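Local coordinates for FAD linked oxidase-like protein (Myceliophthora thermophila, PDB 5L6G) that oxidises the C1 hydroxyl of xylooligosaccharides and related sugars to lactones with a bicovalently bound FAD, reducing molecular oxygen to hydrogen peroxide, at residues I73-L78 against V189-L195; R134-T140 against I329-D333. The contacts are given in a common frame with arbitrary orientation. Residue numbers count along the deposited sequence, not the author numbering.

Interaction 1. Residues I73-L78 against V189-L195; sequences IQAAVL and VLANGSL. With NAG (2-acetamido-2-deoxy-beta-D-glucopyranose), chain C.
In the PCMH-type FAD-binding domain, helix 70-83 lies against a beta hairpin whose strands 183-189 and 195-199 are joined by a type I turn from L190 to G193. Q74 and G193 set the register, their CA atoms 4.9 Å apart. V189, chi1 t, points at the helix: its CG2 is 3.6 Å from I73 CG2, its CG1 3.9 Å from V77 CG2. V77 CG1 packs against the carbonyl oxygens, 3.4 Å from L190 O and 3.3 Å from A191 O. N192, turned away, carries the N-linked NAG on ND2, while its OD1 accepts from S194 N at 3.1 Å, an Asx turn. G193 has positive phi (82/-8); a CB there would jam against N192 O, which alone calls for glycine, and clash with L78 CG. L190 N to S194 O, 2.8 Å, closes the hairpin end. L195 CD2 packs 3.3 Å from Q74 CD, and the extended Q74 side chain (chi1 m, chi2 t) donates from NE2 to G193 O at 3.0 Å.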
loop_
_atom_site.group_PDB
_atom_site.type_symbol
_atom_site.label_atom_id
_atom_site.label_comp_id
_atom_site.label_asym_id
_atom_site.label_seq_id
_atom_site.Cartn_x
_atom_site.Cartn_y
_atom_site.Cartn_z
ATOM N N ILE A 73 15.990 10.096 -15.059
ATOM C CA ILE A 73 14.575 9.712 -15.157
ATOM C C ILE A 73 13.938 10.355 -16.385
ATOM O O ILE A 73 13.234 9.688 -17.156
ATOM C CB ILE A 73 13.759 10.059 -13.892
ATOM C CG1 ILE A 73 14.329 9.316 -12.684
ATOM C CG2 ILE A 73 12.296 9.691 -14.096
ATOM C CD1 ILE A 73 13.769 9.765 -11.346
ATOM N N GLN A 74 14.202 11.641 -16.589
ATOM C CA GLN A 74 13.626 12.342 -17.737
ATOM C C GLN A 74 14.077 11.714 -19.021
ATOM O O GLN A 74 13.269 11.511 -19.929
ATOM C CB GLN A 74 14.067 13.779 -17.778
ATOM C CG GLN A 74 13.480 14.612 -16.694
ATOM C CD GLN A 74 14.081 15.986 -16.726
ATOM O OE1 GLN A 74 15.058 16.257 -16.009
ATOM N NE2 GLN A 74 13.550 16.855 -17.600
ATOM N N ALA A 75 15.380 11.445 -19.090
ATOM C CA ALA A 75 15.978 10.904 -20.290
ATOM C C ALA A 75 15.431 9.513 -20.602
ATOM O O ALA A 75 15.194 9.191 -21.776
ATOM C CB ALA A 75 17.489 10.863 -20.166
ATOM N N ALA A 76 15.273 8.691 -19.565
ATOM C CA ALA A 76 14.709 7.349 -19.719
ATOM C C ALA A 76 13.286 7.431 -20.242
ATOM O O ALA A 76 12.923 6.735 -21.196
ATOM C CB ALA A 76 14.733 6.580 -18.407
ATOM N N VAL A 77 12.486 8.297 -19.637
ATOM C CA VAL A 77 11.106 8.470 -20.075
ATOM C C VAL A 77 11.041 8.878 -21.551
ATOM O O VAL A 77 10.274 8.301 -22.340
ATOM C CB VAL A 77 10.385 9.504 -19.217
ATOM C CG1 VAL A 77 9.076 9.952 -19.872
ATOM C CG2 VAL A 77 10.121 8.922 -17.835
ATOM N N LEU A 78 11.865 9.853 -21.931
ATOM C CA LEU A 78 11.869 10.323 -23.298
ATOM C C LEU A 78 12.251 9.221 -24.273
ATOM O O LEU A 78 11.703 9.151 -25.388
ATOM C CB LEU A 78 12.837 11.478 -23.446
ATOM C CG LEU A 78 12.318 12.778 -22.863
ATOM C CD1 LEU A 78 13.481 13.723 -22.553
ATOM C CD2 LEU A 78 11.346 13.426 -23.850
ATOM N N VAL A 189 8.241 13.700 -13.279
ATOM C CA VAL A 189 8.625 13.625 -14.689
ATOM C C VAL A 189 7.413 13.128 -15.457
ATOM O O VAL A 189 6.954 12.003 -15.239
ATOM C CB VAL A 189 9.784 12.636 -14.901
ATOM C CG1 VAL A 189 10.174 12.544 -16.376
ATOM C CG2 VAL A 189 10.972 13.075 -14.054
ATOM N N LEU A 190 6.895 13.958 -16.343
ATOM C CA LEU A 190 5.734 13.595 -17.152
ATOM C C LEU A 190 6.120 12.751 -18.364
ATOM O O LEU A 190 7.291 12.615 -18.687
ATOM C CB LEU A 190 5.005 14.859 -17.604
ATOM C CG LEU A 190 4.556 15.795 -16.488
ATOM C CD1 LEU A 190 3.871 17.025 -17.080
ATOM C CD2 LEU A 190 3.628 15.106 -15.528
ATOM N N ALA A 191 5.101 12.215 -19.041
ATOM C CA ALA A 191 5.289 11.299 -20.144
ATOM C C ALA A 191 6.143 11.872 -21.261
ATOM O O ALA A 191 6.834 11.120 -21.935
ATOM C CB ALA A 191 3.935 10.851 -20.695
ATOM N N ASN A 192 6.095 13.188 -21.455
ATOM C CA ASN A 192 6.921 13.848 -22.472
ATOM C C ASN A 192 8.236 14.428 -21.941
ATOM O O ASN A 192 8.851 15.276 -22.585
ATOM C CB ASN A 192 6.124 14.952 -23.170
ATOM C CG ASN A 192 5.663 16.046 -22.218
ATOM O OD1 ASN A 192 6.080 16.131 -21.048
ATOM N ND2 ASN A 192 4.776 16.903 -22.729
ATOM N N GLY A 193 8.679 13.965 -20.779
ATOM C CA GLY A 193 9.931 14.436 -20.211
ATOM C C GLY A 193 9.876 15.751 -19.452
ATOM O O GLY A 193 10.864 16.121 -18.820
ATOM N N SER A 194 8.746 16.457 -19.487
ATOM C CA SER A 194 8.598 17.694 -18.703
ATOM C C SER A 194 8.680 17.433 -17.209
ATOM O O SER A 194 8.251 16.373 -16.718
ATOM C CB SER A 194 7.265 18.400 -18.995
ATOM O OG SER A 194 7.254 18.995 -20.278
ATOM N N LEU A 195 9.217 18.417 -16.485
ATOM C CA LEU A 195 9.246 18.396 -15.034
ATOM C C LEU A 195 8.185 19.300 -14.479
ATOM O O LEU A 195 7.959 20.404 -14.985
ATOM C CB LEU A 195 10.568 18.910 -14.508
ATOM C CG LEU A 195 11.768 18.167 -15.054
ATOM C CD1 LEU A 195 13.054 18.812 -14.584
ATOM C CD2 LEU A 195 11.665 16.705 -14.630
HETATM C C1 NAG C . 4.254 17.992 -21.944
HETATM C C2 NAG C . 3.988 19.109 -22.955
HETATM C C3 NAG C . 3.340 20.322 -22.327
HETATM C C4 NAG C . 2.166 19.882 -21.479
HETATM C C5 NAG C . 2.520 18.722 -20.549
HETATM C C6 NAG C . 1.267 18.210 -19.837
HETATM C C7 NAG C . 5.361 19.276 -24.937
HETATM C C8 NAG C . 6.615 19.783 -25.601
HETATM N N2 NAG C . 5.181 19.547 -23.649
HETATM O O3 NAG C . 2.956 21.253 -23.328
HETATM O O4 NAG C . 1.810 20.992 -20.688
HETATM O O5 NAG C . 3.051 17.655 -21.308
HETATM O O6 NAG C . 0.490 17.481 -20.763
HETATM O O7 NAG C . 4.541 18.623 -25.585
#

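Interaction 2. Residues R134-T140 against I329-D333; sequences RLGHIAT and IDITD
Residues 135-140 form the first turns of helix 135-146, with R134 at the N-cap position, and 329-333 is an irregular loop running past its start. The CA atoms of G136 and I329 are 4.9 Å apart, those of H137 and D330 4.3 Å. D330 centres an inverse gamma turn (-84/74), in which I331 N reaches back weakly to I329 O at 2.9 Å. Such closeness needs G136, whose CA makes a CA-H...O contact of 3.1 Å with I329 O; a CB would collide with that oxygen. H137, chi1 t, donates from ND1 to D330 OD1 at 2.6 Å, while T332 CG2 sits over one face of its ring, 3.5 Å from the centroid, in CH-pi contact. One water links R134 N (2.9 Å) to I331 O (2.8 Å); another joins R134 NE (2.9 Å) to D333 O (2.8 Å). R134 NH1 is held by the carbonyls of G157 and G92, and its guanidinium makes a cation-pi contact with Y336. The R134 side chain lies about 6 Å from the FAD, that of I329 about 9 Å from that of substrate-binding T154. A His-carboxylate hydrogen bond ties a helix N-terminus of the FAD-binding domain to the loop before strand 341-349.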
loop_
_atom_site.group_PDB
_atom_site.type_symbol
_atom_site.label_atom_id
_atom_site.label_comp_id
_atom_site.label_asym_id
_atom_site.label_seq_id
_atom_site.Cartn_x
_atom_site.Cartn_y
_atom_site.Cartn_z
ATOM N N ARG A 134 13.038 3.110 0.820
ATOM C CA ARG A 134 12.144 2.143 1.396
ATOM C C ARG A 134 11.780 2.588 2.792
ATOM O O ARG A 134 12.501 3.403 3.406
ATOM C CB ARG A 134 12.787 0.767 1.395
ATOM C CG ARG A 134 13.120 0.265 0.002
ATOM C CD ARG A 134 14.005 -0.949 0.083
ATOM N NE ARG A 134 14.520 -1.351 -1.214
ATOM C CZ ARG A 134 13.912 -2.177 -2.069
ATOM N NH1 ARG A 134 12.748 -2.740 -1.774
ATOM N NH2 ARG A 134 14.500 -2.464 -3.219
ATOM N N LEU A 135 10.646 2.072 3.275
ATOM C CA LEU A 135 10.024 2.595 4.476
ATOM C C LEU A 135 10.929 2.481 5.688
ATOM O O LEU A 135 10.941 3.379 6.504
ATOM C CB LEU A 135 8.691 1.906 4.742
ATOM C CG LEU A 135 7.634 2.027 3.638
ATOM C CD1 LEU A 135 6.335 1.365 4.094
ATOM C CD2 LEU A 135 7.407 3.495 3.267
ATOM N N GLY A 136 11.661 1.366 5.816
ATOM C CA GLY A 136 12.541 1.159 6.953
ATOM C C GLY A 136 13.666 2.174 7.020
ATOM O O GLY A 136 14.027 2.664 8.087
ATOM N N HIS A 137 14.211 2.504 5.865
ATOM C CA HIS A 137 15.244 3.526 5.758
ATOM C C HIS A 137 14.699 4.903 6.110
ATOM O O HIS A 137 15.348 5.655 6.842
ATOM C CB HIS A 137 15.820 3.542 4.341
ATOM C CG HIS A 137 16.867 4.584 4.121
ATOM N ND1 HIS A 137 18.017 4.668 4.883
ATOM C CD2 HIS A 137 16.932 5.596 3.231
ATOM C CE1 HIS A 137 18.753 5.676 4.453
ATOM N NE2 HIS A 137 18.118 6.250 3.445
ATOM N N ILE A 138 13.519 5.220 5.578
ATOM C CA ILE A 138 12.901 6.518 5.830
ATOM C C ILE A 138 12.656 6.665 7.335
ATOM O O ILE A 138 13.070 7.656 7.949
ATOM C CB ILE A 138 11.581 6.658 5.069
ATOM C CG1 ILE A 138 11.841 6.643 3.568
ATOM C CG2 ILE A 138 10.868 7.939 5.484
ATOM C CD1 ILE A 138 10.626 6.418 2.717
ATOM N N ALA A 139 12.010 5.656 7.911
ATOM C CA ALA A 139 11.682 5.675 9.321
ATOM C C ALA A 139 12.945 5.834 10.176
ATOM O O ALA A 139 12.964 6.589 11.149
ATOM C CB ALA A 139 10.929 4.416 9.693
ATOM N N THR A 140 14.006 5.131 9.802
ATOM C CA THR A 140 15.263 5.195 10.554
ATOM C C THR A 140 15.873 6.589 10.522
ATOM O O THR A 140 16.240 7.169 11.568
ATOM C CB THR A 140 16.267 4.170 9.992
ATOM O OG1 THR A 140 15.714 2.856 10.154
ATOM C CG2 THR A 140 17.621 4.271 10.696
ATOM N N ILE A 329 16.025 -3.576 9.012
ATOM C CA ILE A 329 15.118 -2.430 9.042
ATOM C C ILE A 329 15.575 -1.329 8.088
ATOM O O ILE A 329 14.817 -0.903 7.230
ATOM C CB ILE A 329 15.044 -1.864 10.465
ATOM C CG1 ILE A 329 14.544 -2.950 11.422
ATOM C CG2 ILE A 329 14.146 -0.638 10.528
ATOM C CD1 ILE A 329 13.115 -3.374 11.188
ATOM N N ASP A 330 16.812 -0.869 8.256
ATOM C CA ASP A 330 17.344 0.240 7.455
ATOM C C ASP A 330 17.885 -0.307 6.134
ATOM O O ASP A 330 19.089 -0.398 5.930
ATOM C CB ASP A 330 18.424 0.987 8.246
ATOM C CG ASP A 330 18.897 2.254 7.541
ATOM O OD1 ASP A 330 18.282 2.668 6.533
ATOM O OD2 ASP A 330 19.897 2.824 7.988
ATOM N N ILE A 331 16.977 -0.676 5.245
ATOM C CA ILE A 331 17.333 -1.328 3.991
ATOM C C ILE A 331 17.555 -0.313 2.880
ATOM O O ILE A 331 16.648 0.431 2.528
ATOM C CB ILE A 331 16.233 -2.289 3.527
ATOM C CG1 ILE A 331 15.912 -3.320 4.612
ATOM C CG2 ILE A 331 16.655 -2.984 2.232
ATOM C CD1 ILE A 331 14.611 -4.062 4.383
ATOM N N THR A 332 18.767 -0.312 2.330
ATOM C CA THR A 332 19.099 0.465 1.139
ATOM C C THR A 332 19.856 -0.343 0.072
ATOM O O THR A 332 20.127 0.172 -1.001
ATOM C CB THR A 332 19.983 1.669 1.510
ATOM O OG1 THR A 332 21.199 1.200 2.102
ATOM C CG2 THR A 332 19.264 2.585 2.485
ATOM N N ASP A 333 20.183 -1.599 0.369
ATOM C CA ASP A 333 21.045 -2.406 -0.497
ATOM C C ASP A 333 20.298 -2.729 -1.787
ATOM O O ASP A 333 19.197 -3.291 -1.730
ATOM C CB ASP A 333 21.446 -3.706 0.221
ATOM C CG ASP A 333 22.544 -4.498 -0.510
ATOM O OD1 ASP A 333 22.591 -4.507 -1.760
ATOM O OD2 ASP A 333 23.362 -5.151 0.179
HETATM O O HOH W 1 15.944 2.670 1.071
HETATM O O HOH W 2 17.255 -1.336 -2.283
HETATM O O HOH W 3 14.080 0.294 4.371
#

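How the interactions relate
Both interactions involve the FAD-binding domain but hold different elements: their centres are 27 Å apart and their nearest atoms about 14 Å. Interaction 1 is peripheral, 25 Å from the chain centre, and stays within that domain, joining a helix flank to a glycosylated hairpin turn. Interaction 2, 16 Å from the centre, brings a helix start against a loop that leads into a strand of the eight-stranded sheet. Both are partly buried. At 73-78/189-195 aliphatic side chains pack on V189 and the turn backbone, and one direct hydrogen bond crosses, whereas 134-140/329-333 combines a His-Asp pair with bridging waters. Each needs a glycine: G136 admits a backbone oxygen, G193 fits the turn and the L78 side chain.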